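Local coordinates for jacalin-type lectin domain-containing protein (Musa acuminata, PDB 7KMU) that probably binds mannose-containing glycans, as a mannose-specific jacalin-related lectin, at residues G3-G8 and V137-N142; G21-I26 and I42-Y47; S28-A33 and P62-F67; E77-D82 and A106-P111; F84-I89 and G129-A134. All coordinates share one frame; numbering follows the deposited sequence. Where two conformers were deposited one is given.

Interaction 1 of 5, residues G3-G8 and V137-N142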
# COMPACT_ATOMS: atom_id res chain seq x y z
N GLY B 3 10.29 -5.13 15.08
CA GLY B 3 9.05 -4.37 14.99
C GLY B 3 8.89 -3.52 13.74
O GLY B 3 8.14 -2.54 13.76
N ALA B 4 9.55 -3.90 12.64
CA ALA B 4 9.45 -3.15 11.37
C ALA B 4 8.09 -3.33 10.72
O ALA B 4 7.38 -4.31 10.97
CB ALA B 4 10.54 -3.60 10.40
N ILE B 5 7.73 -2.36 9.86
CA ILE B 5 6.50 -2.43 9.07
C ILE B 5 6.96 -2.36 7.62
O ILE B 5 7.56 -1.36 7.20
CB ILE B 5 5.47 -1.32 9.42
CG1 ILE B 5 4.94 -1.52 10.86
CG2 ILE B 5 4.33 -1.33 8.38
CD1 ILE B 5 4.01 -0.47 11.38
N LYS B 6 6.72 -3.43 6.87
CA LYS B 6 7.10 -3.54 5.46
C LYS B 6 5.89 -3.80 4.62
O LYS B 6 5.14 -4.73 4.90
CB LYS B 6 8.10 -4.69 5.25
CG LYS B 6 9.47 -4.40 5.86
CD LYS B 6 10.37 -5.64 5.85
CE LYS B 6 10.91 -5.95 4.46
NZ LYS B 6 11.81 -7.17 4.48
N VAL B 7 5.67 -2.96 3.59
CA VAL B 7 4.55 -3.12 2.66
C VAL B 7 5.08 -3.37 1.27
O VAL B 7 6.05 -2.73 0.84
CB VAL B 7 3.48 -2.01 2.73
CG1 VAL B 7 2.83 -1.97 4.11
CG2 VAL B 7 4.06 -0.63 2.38
N GLY B 8 4.48 -4.33 0.60
CA GLY B 8 4.93 -4.78 -0.71
C GLY B 8 5.21 -6.27 -0.66
O GLY B 8 4.86 -6.93 0.33
N VAL B 137 8.29 -0.97 0.50
CA VAL B 137 8.79 0.07 1.39
C VAL B 137 8.67 -0.27 2.86
O VAL B 137 7.76 -1.00 3.26
CB VAL B 137 8.14 1.45 1.11
CG1 VAL B 137 8.58 2.01 -0.24
CG2 VAL B 137 6.61 1.39 1.21
N TYR B 138 9.56 0.33 3.67
CA TYR B 138 9.46 0.31 5.13
C TYR B 138 8.67 1.56 5.52
O TYR B 138 8.83 2.62 4.91
CB TYR B 138 10.85 0.44 5.76
CG TYR B 138 11.62 -0.86 5.74
CD1 TYR B 138 12.32 -1.26 4.61
CD2 TYR B 138 11.63 -1.69 6.85
CE1 TYR B 138 13.05 -2.45 4.60
CE2 TYR B 138 12.36 -2.88 6.86
CZ TYR B 138 13.05 -3.26 5.72
OH TYR B 138 13.75 -4.45 5.75
N LEU B 139 7.85 1.44 6.57
CA LEU B 139 7.06 2.55 7.08
C LEU B 139 7.41 2.83 8.53
O LEU B 139 7.71 1.90 9.27
CB LEU B 139 5.55 2.30 6.96
CG LEU B 139 5.06 2.04 5.54
CD1 LEU B 139 3.61 1.68 5.53
CD2 LEU B 139 5.26 3.25 4.64
N MET B 140 7.36 4.10 8.92
CA MET B 140 7.62 4.55 10.29
C MET B 140 6.67 5.69 10.59
O MET B 140 6.27 6.40 9.67
CB MET B 140 9.04 5.12 10.41
CG MET B 140 10.06 4.10 10.38
SD MET B 140 11.63 4.88 10.71
CE MET B 140 12.57 3.56 10.54
N PRO B 141 6.34 5.97 11.87
CA PRO B 141 5.54 7.17 12.14
C PRO B 141 6.42 8.42 12.03
O PRO B 141 7.65 8.32 11.95
CB PRO B 141 5.03 6.96 13.58
CG PRO B 141 5.92 5.95 14.17
CD PRO B 141 6.75 5.29 13.12
N ASN B 142 5.78 9.60 12.01
CA ASN B 142 6.51 10.87 11.99
C ASN B 142 6.69 11.38 13.42
O ASN B 142 5.75 11.34 14.21
CB ASN B 142 5.79 11.92 11.15
CG ASN B 142 6.13 11.87 9.68
OD1 ASN B 142 5.24 11.78 8.84
ND2 ASN B 142 7.41 11.95 9.35
O HOH W 1 9.68 -0.10 9.65
O HOH W 2 13.77 -7.66 6.43

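Interaction 2 of 5, residues G21-I26 and I42-Y47. With EDO (1,2-ethanediol), chain F.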
# COMPACT_ATOMS: atom_id res chain seq x y z
N GLY B 21 16.78 -2.26 4.35
CA GLY B 21 16.40 -2.10 5.74
C GLY B 21 15.84 -0.70 5.98
O GLY B 21 15.85 0.15 5.08
N PRO B 22 15.32 -0.42 7.19
CA PRO B 22 14.82 0.93 7.48
C PRO B 22 15.98 1.87 7.80
O PRO B 22 16.99 1.43 8.36
CB PRO B 22 13.93 0.71 8.70
CG PRO B 22 14.54 -0.45 9.40
CD PRO B 22 15.22 -1.31 8.36
N ALA B 23 15.85 3.14 7.48
CA ALA B 23 16.94 4.06 7.77
C ALA B 23 16.47 5.14 8.70
O ALA B 23 15.29 5.48 8.72
CB ALA B 23 17.43 4.68 6.49
N TYR B 24 17.43 5.74 9.44
CA TYR B 24 17.11 6.88 10.29
C TYR B 24 16.76 8.07 9.38
O TYR B 24 15.81 8.81 9.66
CB TYR B 24 18.32 7.23 11.17
CG TYR B 24 18.00 8.30 12.19
CD1 TYR B 24 17.30 8.00 13.35
CD2 TYR B 24 18.38 9.62 11.97
CE1 TYR B 24 16.98 9.00 14.28
CE2 TYR B 24 18.06 10.63 12.89
CZ TYR B 24 17.37 10.30 14.05
OH TYR B 24 17.07 11.27 14.98
N ARG B 25 17.52 8.22 8.27
CA ARG B 25 17.31 9.29 7.30
C ARG B 25 17.68 8.82 5.90
O ARG B 25 18.72 8.18 5.70
CB ARG B 25 18.19 10.49 7.69
CG ARG B 25 17.82 11.82 7.03
CD ARG B 25 18.70 12.95 7.54
NE ARG B 25 20.09 12.77 7.11
CZ ARG B 25 21.07 12.33 7.88
NH1 ARG B 25 22.29 12.16 7.38
NH2 ARG B 25 20.85 12.04 9.16
N ILE B 26 16.83 9.14 4.92
CA ILE B 26 17.11 8.86 3.52
C ILE B 26 17.71 10.18 3.02
O ILE B 26 17.05 11.23 3.05
CB ILE B 26 15.85 8.44 2.72
CG1 ILE B 26 15.31 7.09 3.25
CG2 ILE B 26 16.20 8.34 1.23
CD1 ILE B 26 13.99 6.64 2.64
N ILE B 42 20.00 4.22 -3.34
CA ILE B 42 19.63 5.02 -2.18
C ILE B 42 20.84 5.31 -1.34
O ILE B 42 21.62 4.39 -1.05
CB ILE B 42 18.52 4.34 -1.31
CG1 ILE B 42 17.31 3.85 -2.14
CG2 ILE B 42 18.04 5.25 -0.19
CD1 ILE B 42 17.35 2.34 -2.46
N THR B 43 21.01 6.57 -0.94
CA THR B 43 22.03 6.96 0.03
C THR B 43 21.24 7.26 1.30
O THR B 43 20.29 8.05 1.30
CB THR B 43 22.85 8.15 -0.46
OG1 THR B 43 23.61 7.75 -1.59
CG2 THR B 43 23.83 8.66 0.62
N PHE B 44 21.61 6.58 2.39
CA PHE B 44 20.89 6.70 3.64
C PHE B 44 21.82 6.64 4.83
O PHE B 44 22.93 6.12 4.73
CB PHE B 44 19.83 5.59 3.73
CG PHE B 44 20.41 4.20 3.68
CD1 PHE B 44 20.64 3.56 2.46
CD2 PHE B 44 20.72 3.51 4.85
CE1 PHE B 44 21.20 2.28 2.41
CE2 PHE B 44 21.28 2.23 4.80
CZ PHE B 44 21.48 1.62 3.59
N THR B 45 21.32 7.12 5.98
CA THR B 45 22.08 7.18 7.22
C THR B 45 21.39 6.38 8.32
O THR B 45 20.17 6.48 8.50
CB THR B 45 22.31 8.63 7.61
OG1 THR B 45 23.05 9.27 6.56
CG2 THR B 45 23.12 8.76 8.92
N ARG B 46 22.18 5.60 9.06
CA ARG B 46 21.71 4.73 10.12
C ARG B 46 22.91 4.45 11.04
O ARG B 46 23.98 4.14 10.53
CB ARG B 46 21.21 3.43 9.43
CG ARG B 46 20.68 2.32 10.30
CD ARG B 46 19.94 1.28 9.46
NE ARG B 46 20.78 0.50 8.54
CZ ARG B 46 20.33 -0.01 7.39
NH1 ARG B 46 19.09 0.23 6.98
NH2 ARG B 46 21.14 -0.74 6.62
N TYR B 47 22.75 4.61 12.37
CA TYR B 47 23.81 4.27 13.35
C TYR B 47 25.15 4.99 13.10
O TYR B 47 26.23 4.41 13.29
CB TYR B 47 23.99 2.74 13.43
CG TYR B 47 22.70 1.98 13.63
CD1 TYR B 47 21.75 2.40 14.57
CD2 TYR B 47 22.44 0.82 12.92
CE1 TYR B 47 20.56 1.70 14.75
CE2 TYR B 47 21.25 0.10 13.11
CZ TYR B 47 20.32 0.54 14.03
OH TYR B 47 19.15 -0.16 14.21
C1 EDO F . 21.53 8.13 -4.29
O1 EDO F . 22.72 7.42 -4.09
C2 EDO F . 21.84 9.32 -5.21
O2 EDO F . 22.67 10.27 -4.56

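Interaction 3 of 5, residues S28-A33 and P62-F67. With EDO (1,2-ethanediol), chain F.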
# COMPACT_ATOMS: atom_id res chain seq x y z
N SER B 28 19.43 10.66 -0.18
CA SER B 28 19.16 10.87 -1.60
C SER B 28 18.72 9.58 -2.27
O SER B 28 18.98 8.48 -1.77
CB SER B 28 20.39 11.46 -2.29
OG SER B 28 21.52 10.61 -2.14
N VAL B 29 18.04 9.73 -3.41
CA VAL B 29 17.60 8.59 -4.21
C VAL B 29 17.93 8.91 -5.67
O VAL B 29 17.66 10.02 -6.13
CB VAL B 29 16.07 8.29 -4.04
CG1 VAL B 29 15.59 7.23 -5.05
CG2 VAL B 29 15.75 7.83 -2.62
N LYS B 30 18.45 7.92 -6.40
CA LYS B 30 18.70 8.04 -7.83
C LYS B 30 17.94 6.92 -8.52
O LYS B 30 18.08 5.76 -8.14
CB LYS B 30 20.19 7.96 -8.15
CG LYS B 30 20.51 8.11 -9.64
CD LYS B 30 22.03 8.03 -9.91
CE LYS B 30 22.55 6.62 -10.01
NZ LYS B 30 24.02 6.59 -10.26
N ILE B 31 17.11 7.27 -9.52
CA ILE B 31 16.38 6.27 -10.29
C ILE B 31 16.89 6.32 -11.71
O ILE B 31 16.98 7.41 -12.27
CB ILE B 31 14.83 6.50 -10.24
CG1 ILE B 31 14.28 6.19 -8.82
CG2 ILE B 31 14.08 5.69 -11.33
CD1 ILE B 31 12.78 6.61 -8.56
N ASN B 32 17.22 5.17 -12.30
CA ASN B 32 17.60 5.06 -13.71
C ASN B 32 16.43 4.46 -14.43
O ASN B 32 15.89 3.41 -14.00
CB ASN B 32 18.84 4.22 -13.92
CG ASN B 32 20.11 4.97 -13.63
OD1 ASN B 32 20.41 5.32 -12.49
ND2 ASN B 32 20.88 5.27 -14.68
N ALA B 33 16.00 5.11 -15.52
CA ALA B 33 14.84 4.64 -16.25
C ALA B 33 14.91 5.01 -17.72
O ALA B 33 15.53 6.01 -18.07
CB ALA B 33 13.58 5.27 -15.65
N PRO B 62 19.61 8.57 -15.63
CA PRO B 62 19.48 8.84 -14.20
C PRO B 62 18.80 10.15 -13.87
O PRO B 62 18.89 11.14 -14.61
CB PRO B 62 20.93 8.89 -13.72
CG PRO B 62 21.67 9.48 -14.92
CD PRO B 62 20.95 8.97 -16.14
N HIS B 63 18.12 10.14 -12.72
CA HIS B 63 17.50 11.31 -12.12
C HIS B 63 17.68 11.16 -10.63
O HIS B 63 17.62 10.04 -10.11
CB HIS B 63 16.02 11.49 -12.47
CG HIS B 63 15.78 11.95 -13.87
ND1 HIS B 63 15.46 11.05 -14.87
CD2 HIS B 63 15.77 13.20 -14.39
CE1 HIS B 63 15.30 11.77 -15.97
NE2 HIS B 63 15.48 13.07 -15.73
N GLU B 64 17.94 12.26 -9.95
CA GLU B 64 18.23 12.21 -8.53
C GLU B 64 17.55 13.28 -7.71
O GLU B 64 17.33 14.40 -8.20
CB GLU B 64 19.77 12.30 -8.39
CG GLU B 64 20.37 12.15 -7.00
CD GLU B 64 21.87 12.35 -6.97
OE1 GLU B 64 22.55 11.97 -7.96
OE2 GLU B 64 22.38 12.88 -5.96
N ILE B 65 17.24 12.95 -6.45
CA ILE B 65 16.67 13.85 -5.47
C ILE B 65 17.56 13.83 -4.24
O ILE B 65 17.89 12.74 -3.75
CB ILE B 65 15.19 13.53 -5.12
CG1 ILE B 65 14.64 14.57 -4.10
CG2 ILE B 65 15.01 12.06 -4.60
CD1 ILE B 65 13.18 14.45 -3.80
N ALA B 66 17.98 15.01 -3.75
CA ALA B 66 18.73 15.11 -2.49
C ALA B 66 17.74 15.71 -1.50
O ALA B 66 17.23 16.82 -1.72
CB ALA B 66 19.95 16.01 -2.65
N PHE B 67 17.39 14.97 -0.44
CA PHE B 67 16.41 15.41 0.53
C PHE B 67 16.83 16.62 1.34
O PHE B 67 17.97 16.69 1.80
CB PHE B 67 15.99 14.25 1.46
CG PHE B 67 15.17 13.22 0.71
CD1 PHE B 67 15.79 12.18 0.02
CD2 PHE B 67 13.79 13.33 0.64
CE1 PHE B 67 15.04 11.27 -0.72
CE2 PHE B 67 13.05 12.40 -0.09
CZ PHE B 67 13.68 11.38 -0.77
C1 EDO F . 21.53 8.13 -4.29
O1 EDO F . 22.72 7.42 -4.09
C2 EDO F . 21.84 9.32 -5.21
O2 EDO F . 22.67 10.27 -4.56

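Interaction 4 of 5, residues E77-D82 and A106-P111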
# COMPACT_ATOMS: atom_id res chain seq x y z
N GLU B 77 4.21 5.50 -6.03
CA GLU B 77 3.25 4.98 -6.98
C GLU B 77 3.92 4.57 -8.25
O GLU B 77 4.99 5.08 -8.58
CB GLU B 77 2.09 5.94 -7.25
CG GLU B 77 2.47 7.24 -7.90
CD GLU B 77 1.39 8.29 -7.73
OE1 GLU B 77 1.65 9.30 -7.04
OE2 GLU B 77 0.28 8.08 -8.26
N GLY B 78 3.31 3.64 -8.95
CA GLY B 78 3.90 3.18 -10.19
C GLY B 78 3.06 2.15 -10.90
O GLY B 78 1.88 2.00 -10.61
N HIS B 79 3.70 1.44 -11.86
CA HIS B 79 3.05 0.41 -12.65
C HIS B 79 3.85 -0.86 -12.69
O HIS B 79 5.08 -0.81 -12.86
CB HIS B 79 2.85 0.89 -14.11
CG HIS B 79 1.69 1.80 -14.28
ND1 HIS B 79 0.50 1.35 -14.84
CD2 HIS B 79 1.55 3.11 -13.93
CE1 HIS B 79 -0.31 2.41 -14.84
NE2 HIS B 79 0.27 3.48 -14.29
N VAL B 80 3.16 -2.00 -12.55
CA VAL B 80 3.73 -3.35 -12.76
C VAL B 80 3.40 -3.63 -14.22
O VAL B 80 2.24 -3.51 -14.63
CB VAL B 80 3.16 -4.42 -11.82
CG1 VAL B 80 3.74 -5.79 -12.17
CG2 VAL B 80 3.45 -4.06 -10.36
N VAL B 81 4.41 -3.97 -15.03
CA VAL B 81 4.23 -4.10 -16.47
C VAL B 81 4.82 -5.35 -17.05
O VAL B 81 5.68 -6.00 -16.44
CB VAL B 81 4.85 -2.87 -17.21
CG1 VAL B 81 4.41 -1.56 -16.58
CG2 VAL B 81 6.38 -2.95 -17.29
N ASP B 82 4.38 -5.66 -18.29
CA ASP B 82 4.94 -6.76 -19.06
C ASP B 82 5.98 -6.12 -19.99
O ASP B 82 5.65 -5.21 -20.75
CB ASP B 82 3.86 -7.48 -19.88
CG ASP B 82 4.40 -8.69 -20.62
OD1 ASP B 82 4.98 -8.51 -21.71
OD2 ASP B 82 4.25 -9.82 -20.10
N ALA B 106 8.29 4.57 -18.99
CA ALA B 106 7.29 4.82 -20.03
C ALA B 106 6.18 3.78 -20.12
O ALA B 106 5.10 4.09 -20.65
CB ALA B 106 7.98 4.95 -21.38
N TYR B 107 6.41 2.56 -19.64
CA TYR B 107 5.43 1.48 -19.72
C TYR B 107 4.38 1.53 -18.62
O TYR B 107 4.69 1.83 -17.47
CB TYR B 107 6.14 0.12 -19.67
CG TYR B 107 6.58 -0.43 -21.01
CD1 TYR B 107 7.43 0.30 -21.84
CD2 TYR B 107 6.26 -1.73 -21.39
CE1 TYR B 107 7.89 -0.22 -23.05
CE2 TYR B 107 6.70 -2.26 -22.60
CZ TYR B 107 7.52 -1.50 -23.43
OH TYR B 107 7.96 -2.02 -24.62
N GLU B 108 3.13 1.17 -18.97
CA GLU B 108 2.04 1.07 -18.01
C GLU B 108 1.48 -0.36 -18.00
O GLU B 108 1.77 -1.16 -18.90
CB GLU B 108 0.95 2.13 -18.26
CG GLU B 108 1.43 3.54 -17.93
CD GLU B 108 0.38 4.64 -17.83
OE1 GLU B 108 -0.82 4.35 -18.05
OE2 GLU B 108 0.76 5.78 -17.51
N GLY B 109 0.74 -0.68 -16.95
CA GLY B 109 0.16 -2.00 -16.78
C GLY B 109 -0.81 -2.01 -15.64
O GLY B 109 -1.90 -1.43 -15.75
N THR B 110 -0.41 -2.61 -14.50
CA THR B 110 -1.26 -2.65 -13.32
C THR B 110 -0.74 -1.61 -12.33
O THR B 110 0.37 -1.75 -11.84
CB THR B 110 -1.28 -4.06 -12.70
OG1 THR B 110 -1.68 -5.00 -13.70
CG2 THR B 110 -2.25 -4.16 -11.53
N PRO B 111 -1.49 -0.52 -12.07
CA PRO B 111 -0.99 0.48 -11.13
C PRO B 111 -0.98 0.03 -9.69
O PRO B 111 -1.76 -0.83 -9.29
CB PRO B 111 -1.95 1.66 -11.32
CG PRO B 111 -3.22 1.02 -11.73
CD PRO B 111 -2.83 -0.16 -12.59
O HOH W 3 2.13 -3.99 -19.21

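Interaction 5 of 5, residues F84-I89 and G129-A134. With EDO (1,2-ethanediol), chain E.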
# COMPACT_ATOMS: atom_id res chain seq x y z
N PHE B 84 8.71 -7.44 -22.61
CA PHE B 84 9.24 -8.61 -23.34
C PHE B 84 8.98 -9.93 -22.57
O PHE B 84 9.86 -10.78 -22.47
CB PHE B 84 10.74 -8.44 -23.69
CG PHE B 84 11.03 -7.32 -24.65
CD1 PHE B 84 10.88 -7.50 -26.02
CD2 PHE B 84 11.45 -6.08 -24.19
CE1 PHE B 84 11.15 -6.46 -26.92
CE2 PHE B 84 11.72 -5.04 -25.08
CZ PHE B 84 11.58 -5.24 -26.44
N GLY B 85 7.79 -10.07 -21.99
CA GLY B 85 7.48 -11.27 -21.22
C GLY B 85 7.88 -11.27 -19.76
O GLY B 85 7.37 -12.10 -19.00
N LEU B 86 8.81 -10.37 -19.33
CA LEU B 86 9.16 -10.23 -17.91
C LEU B 86 8.07 -9.40 -17.25
O LEU B 86 7.48 -8.55 -17.91
CB LEU B 86 10.50 -9.47 -17.72
CG LEU B 86 11.78 -10.11 -18.27
CD1 LEU B 86 12.94 -9.17 -18.10
CD2 LEU B 86 12.08 -11.43 -17.59
N THR B 87 7.84 -9.59 -15.95
CA THR B 87 6.89 -8.78 -15.18
C THR B 87 7.76 -7.94 -14.24
O THR B 87 8.38 -8.50 -13.33
CB THR B 87 5.88 -9.66 -14.42
OG1 THR B 87 5.15 -10.47 -15.35
CG2 THR B 87 4.88 -8.85 -13.60
N ILE B 88 7.85 -6.63 -14.48
CA ILE B 88 8.76 -5.75 -13.73
C ILE B 88 8.09 -4.40 -13.42
O ILE B 88 6.93 -4.18 -13.79
CB ILE B 88 10.09 -5.54 -14.54
CG1 ILE B 88 9.83 -4.79 -15.86
CG2 ILE B 88 10.85 -6.88 -14.81
CD1 ILE B 88 11.10 -4.34 -16.60
N ILE B 89 8.83 -3.48 -12.79
CA ILE B 89 8.32 -2.12 -12.53
C ILE B 89 8.62 -1.28 -13.78
O ILE B 89 9.78 -1.14 -14.19
CB ILE B 89 8.95 -1.53 -11.25
CG1 ILE B 89 8.76 -2.45 -10.02
CG2 ILE B 89 8.40 -0.09 -10.97
CD1 ILE B 89 7.26 -2.84 -9.71
N GLY B 129 17.42 -7.58 -11.05
CA GLY B 129 18.38 -8.32 -11.86
C GLY B 129 18.93 -7.33 -12.86
O GLY B 129 19.66 -6.41 -12.46
N SER B 130 18.51 -7.42 -14.13
CA SER B 130 18.86 -6.41 -15.13
C SER B 130 18.09 -5.13 -14.79
O SER B 130 18.55 -4.02 -15.08
CB SER B 130 18.42 -6.85 -16.52
OG SER B 130 18.82 -8.18 -16.77
N PHE B 131 16.87 -5.30 -14.23
CA PHE B 131 15.97 -4.19 -13.92
C PHE B 131 15.40 -4.31 -12.52
O PHE B 131 15.78 -5.23 -11.78
CB PHE B 131 14.81 -4.17 -14.95
CG PHE B 131 15.22 -4.45 -16.37
CD1 PHE B 131 16.13 -3.63 -17.03
CD2 PHE B 131 14.72 -5.55 -17.05
CE1 PHE B 131 16.54 -3.91 -18.34
CE2 PHE B 131 15.12 -5.82 -18.37
CZ PHE B 131 16.05 -5.01 -18.99
N ILE B 132 14.47 -3.41 -12.16
CA ILE B 132 13.78 -3.53 -10.88
C ILE B 132 12.54 -4.40 -11.11
O ILE B 132 11.54 -3.92 -11.66
CB ILE B 132 13.43 -2.16 -10.25
CG1 ILE B 132 14.71 -1.33 -9.97
CG2 ILE B 132 12.58 -2.33 -8.97
CD1 ILE B 132 15.77 -2.03 -8.98
N ASP B 133 12.61 -5.68 -10.72
CA ASP B 133 11.49 -6.61 -10.87
C ASP B 133 10.36 -6.28 -9.93
O ASP B 133 9.19 -6.44 -10.29
CB ASP B 133 11.97 -8.05 -10.56
CG ASP B 133 13.01 -8.54 -11.54
OD1 ASP B 133 14.18 -8.12 -11.43
OD2 ASP B 133 12.64 -9.32 -12.44
N ALA B 134 10.70 -5.89 -8.69
CA ALA B 134 9.69 -5.65 -7.65
C ALA B 134 10.20 -4.67 -6.62
O ALA B 134 11.42 -4.54 -6.43
CB ALA B 134 9.32 -6.96 -6.97
C1 EDO E . 15.00 -8.56 -14.78
O1 EDO E . 15.62 -7.88 -13.69
C2 EDO E . 15.34 -10.08 -14.78
O2 EDO E . 14.76 -10.73 -13.66
O HOH W 4 10.17 -10.36 -12.50

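Interaction 1 of 5, residues G3-G8 and V137-N142
The Tyr138 ring carries Lys6 over one face and Ala4 at its edge. Lys6 CG lies above the ring, offset toward the rim, and comes within 3.4 Å of Tyr138 CE2. This is a CH-pi contact. Ala4 CB sits near the ring plane, 4.0 Å from Tyr138 CE2. A water also lies at the edge, in plane. It bridges Ile5 N and Leu139 O.

The side chains of Lys6 and Tyr138 run side by side and point the same way. The bend at chi3 of Lys6 (75°) turns CE to within 3.5 Å of Tyr138 OH. A second water accepts from Lys6 NZ at 2.8 Å and donates to Tyr138 OH. Both polar ends also reach Asp19: Lys6 by a salt bridge, Tyr138 by a hydrogen bond.

The other face of the ladder is aliphatic. Val7 CG2 presses on Val137 CG2 at 3.5 Å, tighter than usual for two methyls. Val7 CG2 also meets Leu139 CD1 at 3.9 Å, the two side chains crossing at about a right angle.

Val7 and Val137 form an antiparallel hydrogen-bonded pair. Val7 N donates to Val137 O at 2.9 Å, and Val137 N returns a bond to Val7 O. Leu139 N binds Ile5 O at 2.9 Å.

Lys6 and Val7 also pair with a strand of the second subunit, and Leu139 packs on its Leu139. The contact thus joins the first and last strands in one sheet of the beta-prism fold of jacalin-related lectins, and that sheet continues across the dimer.

Interaction 2 of 5, residues G21-I26 and I42-Y47
Tyr24 and Arg25 both face Thr45 in a classic beta bulge, near the open end of the hairpin of strands 25-33 and 37-46. The hairpin belongs to a four-stranded Greek key sheet of the beta-prism fold.

Thr45 O takes both bulge amides. Arg25 N donates to Thr45 O at 3.2 Å; the bond from Tyr24 N to the same oxygen is weak. In return Thr45 N donates to Arg25 O at 2.8 Å. Beyond the bulge, Ile26 and Phe44 form a non-hydrogen-bonded pair.

On one face of the sheet Arg25 and Thr45 lie side by side, pointing the same way. In the conformer described, Thr45 CB sits over a face of the guanidinium. Both polar ends turn to Asp27: Arg25 NE by a salt bridge, Thr45 OG1 by a hydrogen bond.

Ile26 and Phe44 lie on the other face. Ala23 CB touches Phe44 CB at 3.8 Å. Ile26 CG2 meets Ile42 CG2 at 3.9 Å.

Arg46 ties the strand to the loop before the bulge. Phe44 CE2 lies over one face of the Arg46 guanidinium, offset toward the rim, 3.4 Å above the plane. Arg46 NH1 bonds to Met20 O. Arg46 NH1 also donates to Pro22 O at 2.8 Å, with the acceptor in the guanidinium plane and the donor 57° out of the carbonyl plane.

Interaction 3 of 5, residues S28-A33 and P62-F67
Val29 pairs with Ile65 and Ile31 with His63, joining strands 25-33 and 61-66. These are the first and fourth strands of a Greek key sheet of the beta prism. Their pairing closes the key.

Four backbone hydrogen bonds hold the ladder. Val29 N and Ile65 O are 3.0 Å apart, as are Ile65 N and Val29 O. Ile31 and His63 exchange the other two bonds.

The packed face carries Val29, Ile31 and Ile65. Val29 CB meets Ile65 CG2 at 4.0 Å. Phe67 turns its edge to the first strand, with Val29 CG2 near the ring plane, 4.0 Å from Phe67 CE1. Ile65 CD1 lies over one face of that ring. Leu92, Leu94 and Phe101 of the next sheet cover this side.

The other face is looser and more polar. Lys30 runs side by side with Pro62, its CD 4.1 Å from Pro62 CB. Asn32 ND2 bonds to Gly60 O. Lys30 NZ stays 6.0 Å from Glu64 OE1 and makes a long, weak ion pair with Glu41. An ethanediol, probably from the crystallisation liquor, spans Ser28 and Glu64. Its O2 bonds to Ser28 OG at 2.7 Å and weakly to Glu64 OE2 at 3.0 Å.

Interaction 4 of 5, residues E77-D82 and A106-P111
His79 meets Glu108, Gly109 and Pro111, and its ring is the centre of the stacking contacts. Glu108 CG lies over the middle of one face, 3.7 Å above the His79 ring plane. The Glu108 carboxylate is stacked with the ring, their planes 13° apart. Pro111 CB covers the opposite face, offset toward the rim. Both are CH-pi contacts, and they sandwich the imidazole. Glu108 OE2 turns to a salt bridge with Lys91.

Among the hydrogen bonds, one uses the same ring. Gly109 N donates to His79 ND1 at 2.9 Å, nearly straight at 172°, with the donor 29° out of the ring plane. As an acceptor, ND1 probably carries no proton. Two backbone bonds pair Val80 with Thr110: Val80 N to Thr110 O at 2.9 Å and Thr110 N to Val80 O at 2.8 Å. A water joins Asp82 N to Glu108 O.

Packing contacts lie further along, one apolar and two against carbonyl oxygens. Val81 CG2 meets Tyr107 CB at 3.9 Å, the side chains crossing at about a right angle. Val81 CG1 lies 3.5 Å from Tyr107 O, a carbonyl oxygen buried here with no partner in the model. The Tyr107 ring turns its edge to Asp82 O, 3.6 Å from Tyr107 CD2.

Strand 110-116 is an outer strand of its four-stranded Greek key sheet. Here it pairs with strand 73-83, whose other neighbour is strand 86-96. Tyr107 packs edge-to-face on Tyr83, and Pro111 touches Pro111 of the second subunit.

Interaction 5 of 5, residues F84-I89 and G129-A134
Ile88 and Phe131 meet through the torsions of Ile88. Chi1 of 65° sets its CG1 between the backbone N and the carbonyl carbon. Chi2 of 170° then extends CD1 to Phe131 CD2, 3.8 Å away. The Phe131 and Ile88 side chains cross at a slant, with Phe131 CG anti to its own carbonyl carbon and 4.1 Å from Ile88 CD1. Leu86 CD1 comes to the edge of the same ring, 4.0 Å from Phe131 CE2; the two side chains cross at about a right angle. Ser130 CB sits over the ring centre on one face.

Ile89 N donates to Ile132 O at 3.0 Å, the single direct hydrogen bond between the two segments. Ile89 CG1 also touches Ile132 CG2. The short strands cross at 95°, so no ladder forms between them.

Gly129 to Asp133 fit the GXXXD sequence of the carbohydrate-binding loop of jacalin-related lectins. An ethanediol, probably from the crystallisation liquor, lies in this loop. Phe131 N donates to its O1. That O1 donates to Asp133 OD1 at 2.7 Å, while O2 donates to Asp133 OD2 at 2.8 Å. Two diol hydroxyls held by one carboxylate are consistent with a sugar-binding site.

Asp133 and Ala134 both face Arg127 in a classic beta bulge. Asp133 points its CB away from strand 86-89, yet its OD2 lies 3.8 Å from Ile88 CG2. A water donates to both Thr87 O and Asp133 OD2, at 2.7 Å to the latter.

Interactions 1 and 5 are the buried contacts, and both use strand 132-140. Interaction 1 pairs it within a sheet; interaction 5 sets its start across a strand of another sheet. Interactions 2 and 3 share strand 25-33 and one ethanediol. Both are partly buried, with a beta bulge flanked by two arginine side chains in the first and a regular ladder in the second. Interaction 4 is a surface contact built on a stacked histidine. It adjoins interaction 5 through strands 73-83 and 86-96. Interactions 1 and 4 reach the second subunit, while the other three touch no other chain of the assembly. Interaction 1 also packs on interaction 2, where Tyr138 and Met140 meet Pro22.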